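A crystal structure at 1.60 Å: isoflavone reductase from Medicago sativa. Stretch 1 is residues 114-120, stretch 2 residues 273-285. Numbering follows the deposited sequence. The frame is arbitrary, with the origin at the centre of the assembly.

Stretch 1 114-120: GLDVDRH
Stretch 2, residues 273-285: GDAVYEIDPAKDI

What backbone shapes bring the stretches together? Residues 114-120 form no regular helix or strand, but a type I turn from Asp116 to Arg119 closes through Arg119 N to Asp116 O at 2.8 Å. A second type I turn, Gly273 to Val276, follows a helix; Gly273 has phi/psi 66/56, and Val276 N reaches Gly273 O at 2.9 Å. The chain then extends through Tyr277 and Ile279, turns at Asp280, whose O accepts from Lys283 N (2.9 Å) and Asp284 N (2.7 Å), and enters a strand at Asp284.

How is the Arg119 guanidinium satisfied? With chi angles of -69°, -174°, 166° and 103°, it reaches Asp284 (chi1 m) in a salt bridge: Arg119 NH2 donates to OD2 at 2.9 Å, and NH1 donates weakly to OD1 at 3.2 Å. Arg119 NH1 also donates to Asp116 OD2 at 2.8 Å in a second salt bridge, and the delocalised guanidinium charge offsets two carboxylates whose Asp116 OD2 and Asp284 OD1 lie 4.4 Å apart. Arg119 NE donates to water 4 at 2.8 Å, and that water donates weakly to Glu278 O at 3.4 Å.

What holds those carboxylates in place? Asp116 (chi1 t) accepts Asp118 N at OD1, 3.0 Å away, tying the acid to its own turn. Asp284 OD2 also accepts Asp280 N at 2.8 Å.

What packs beside the charges? Tyr277 (chi1 54°, chi2 -93°) lays its ring face under Arg119 CD, 3.8 Å from the ring centroid, a CH-pi contact. The Leu115 (p, t) CD1 methyl lies 3.5 Å from Asp274 OD2, which is hydrogen-bonded elsewhere in the structure.

What joins the two turns? Water does: Arg119 O and Asp274 O are 4.2 Å apart; water 1 lies 3.0 Å from Arg119 O and 2.7 Å from Asp274 O while accepting from Asp116 N at 2.8 Å, and water 3 lies 2.7 Å from Arg119 O and 3.2 Å from Asp274 O.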

# COMPACT_ATOMS: atom_id res chain seq x y z
N GLY A 114 2.15 -2.84 0.55
CA GLY A 114 1.48 -4.07 0.92
C GLY A 114 2.33 -4.78 1.95
O GLY A 114 2.98 -4.14 2.77
N LEU A 115 2.34 -6.10 1.91
CA LEU A 115 3.15 -6.86 2.86
C LEU A 115 4.62 -6.74 2.46
O LEU A 115 4.95 -6.17 1.42
CB LEU A 115 2.74 -8.34 2.86
CG LEU A 115 3.26 -9.22 1.71
CD1 LEU A 115 2.82 -10.65 1.95
CD2 LEU A 115 2.75 -8.71 0.38
N ASP A 116 5.51 -7.25 3.30
CA ASP A 116 6.93 -7.23 2.97
C ASP A 116 7.12 -8.44 2.04
O ASP A 116 7.09 -9.58 2.49
CB ASP A 116 7.78 -7.40 4.24
CG ASP A 116 9.26 -7.34 3.94
OD1 ASP A 116 9.62 -7.43 2.75
OD2 ASP A 116 10.07 -7.21 4.89
N VAL A 117 7.32 -8.18 0.75
CA VAL A 117 7.45 -9.27 -0.22
C VAL A 117 8.68 -10.16 -0.07
O VAL A 117 8.80 -11.17 -0.76
CB VAL A 117 7.37 -8.74 -1.68
CG1 VAL A 117 6.01 -8.12 -1.92
CG2 VAL A 117 8.48 -7.74 -1.96
N ASP A 118 9.58 -9.80 0.84
CA ASP A 118 10.75 -10.64 1.08
C ASP A 118 10.46 -11.51 2.30
O ASP A 118 11.31 -12.28 2.75
CB ASP A 118 12.00 -9.79 1.31
CG ASP A 118 12.62 -9.32 0.01
OD1 ASP A 118 13.27 -8.25 0.01
OD2 ASP A 118 12.48 -10.02 -1.02
N ARG A 119 9.25 -11.38 2.83
CA ARG A 119 8.80 -12.13 4.00
C ARG A 119 7.39 -12.69 3.83
O ARG A 119 6.44 -12.20 4.46
CB ARG A 119 8.81 -11.25 5.25
CG ARG A 119 10.17 -10.84 5.75
CD ARG A 119 9.99 -10.09 7.06
NE ARG A 119 11.24 -9.92 7.80
CZ ARG A 119 11.93 -8.79 7.86
NH1 ARG A 119 11.51 -7.71 7.22
NH2 ARG A 119 13.05 -8.74 8.57
N HIS A 120 7.24 -13.71 3.00
CA HIS A 120 5.92 -14.29 2.81
C HIS A 120 6.01 -15.79 2.51
O HIS A 120 7.08 -16.30 2.18
CB HIS A 120 5.18 -13.61 1.66
CG HIS A 120 5.58 -14.10 0.30
ND1 HIS A 120 6.51 -13.44 -0.48
CD2 HIS A 120 5.20 -15.19 -0.40
CE1 HIS A 120 6.68 -14.11 -1.61
NE2 HIS A 120 5.90 -15.18 -1.58
N GLY A 273 -0.14 -15.35 8.30
CA GLY A 273 0.28 -14.23 9.12
C GLY A 273 1.43 -13.44 8.52
O GLY A 273 2.48 -13.27 9.16
N ASP A 274 1.26 -12.95 7.30
CA ASP A 274 2.33 -12.19 6.66
C ASP A 274 2.70 -10.88 7.35
O ASP A 274 3.72 -10.28 7.02
CB ASP A 274 2.04 -11.96 5.16
CG ASP A 274 0.68 -11.35 4.90
OD1 ASP A 274 0.18 -10.57 5.73
OD2 ASP A 274 0.10 -11.65 3.83
N ALA A 275 1.88 -10.43 8.30
CA ALA A 275 2.19 -9.19 9.02
C ALA A 275 2.94 -9.50 10.31
O ALA A 275 3.33 -8.60 11.05
CB ALA A 275 0.91 -8.42 9.35
N VAL A 276 3.15 -10.79 10.56
CA VAL A 276 3.82 -11.24 11.77
C VAL A 276 5.28 -11.62 11.52
O VAL A 276 5.56 -12.59 10.83
CB VAL A 276 3.11 -12.47 12.37
CG1 VAL A 276 3.79 -12.91 13.66
CG2 VAL A 276 1.65 -12.14 12.62
N TYR A 277 6.19 -10.83 12.09
CA TYR A 277 7.62 -11.06 11.95
C TYR A 277 8.41 -10.04 12.75
O TYR A 277 7.94 -8.93 13.00
CB TYR A 277 8.05 -10.99 10.48
CG TYR A 277 7.64 -9.71 9.77
CD1 TYR A 277 6.45 -9.65 9.06
CD2 TYR A 277 8.43 -8.56 9.82
CE1 TYR A 277 6.05 -8.49 8.41
CE2 TYR A 277 8.04 -7.39 9.18
CZ TYR A 277 6.84 -7.36 8.48
OH TYR A 277 6.43 -6.21 7.84
N GLU A 278 9.62 -10.41 13.17
CA GLU A 278 10.48 -9.50 13.90
C GLU A 278 11.36 -8.85 12.84
O GLU A 278 11.73 -9.48 11.86
CB GLU A 278 11.34 -10.26 14.92
CG GLU A 278 10.53 -10.81 16.09
CD GLU A 278 11.38 -11.59 17.07
OE1 GLU A 278 10.85 -11.99 18.13
OE2 GLU A 278 12.58 -11.80 16.80
N ILE A 279 11.71 -7.58 13.03
CA ILE A 279 12.53 -6.92 12.04
C ILE A 279 14.01 -6.92 12.37
O ILE A 279 14.41 -7.15 13.51
CB ILE A 279 12.07 -5.46 11.78
CG1 ILE A 279 12.40 -4.57 12.98
CG2 ILE A 279 10.59 -5.44 11.45
CD1 ILE A 279 11.67 -4.92 14.23
N ASP A 280 14.80 -6.67 11.34
CA ASP A 280 16.25 -6.61 11.44
C ASP A 280 16.62 -5.13 11.37
O ASP A 280 16.37 -4.48 10.36
CB ASP A 280 16.85 -7.38 10.26
CG ASP A 280 18.36 -7.32 10.22
OD1 ASP A 280 18.95 -8.06 9.40
OD2 ASP A 280 18.96 -6.54 10.99
N PRO A 281 17.20 -4.58 12.46
CA PRO A 281 17.58 -3.17 12.50
C PRO A 281 18.48 -2.70 11.36
O PRO A 281 18.50 -1.52 11.02
CB PRO A 281 18.23 -3.02 13.88
CG PRO A 281 18.74 -4.40 14.18
CD PRO A 281 17.61 -5.27 13.69
N ALA A 282 19.23 -3.62 10.76
CA ALA A 282 20.12 -3.25 9.67
C ALA A 282 19.36 -3.03 8.36
O ALA A 282 19.87 -2.38 7.46
CB ALA A 282 21.18 -4.34 9.48
N LYS A 283 18.14 -3.56 8.27
CA LYS A 283 17.37 -3.43 7.04
C LYS A 283 15.95 -2.92 7.19
O LYS A 283 15.32 -2.56 6.20
CB LYS A 283 17.34 -4.78 6.33
CG LYS A 283 18.70 -5.26 5.85
CD LYS A 283 18.72 -6.74 5.48
CE LYS A 283 17.69 -7.10 4.41
NZ LYS A 283 16.31 -7.21 4.96
N ASP A 284 15.45 -2.89 8.43
CA ASP A 284 14.07 -2.49 8.67
C ASP A 284 13.88 -1.36 9.68
O ASP A 284 14.69 -1.16 10.57
CB ASP A 284 13.26 -3.69 9.18
CG ASP A 284 13.39 -4.92 8.30
OD1 ASP A 284 12.99 -4.87 7.12
OD2 ASP A 284 13.88 -5.96 8.80
N ILE A 285 12.77 -0.65 9.51
CA ILE A 285 12.36 0.43 10.40
C ILE A 285 10.91 0.12 10.77
O ILE A 285 10.12 -0.24 9.91
CB ILE A 285 12.40 1.81 9.68
CG1 ILE A 285 13.85 2.22 9.40
CG2 ILE A 285 11.70 2.86 10.52
CD1 ILE A 285 14.70 2.37 10.63
O HOH W 1 5.11 -9.57 4.84
O HOH W 2 14.81 -7.62 2.37
O HOH W 3 5.60 -12.92 6.90
O HOH W 4 11.70 -12.06 9.59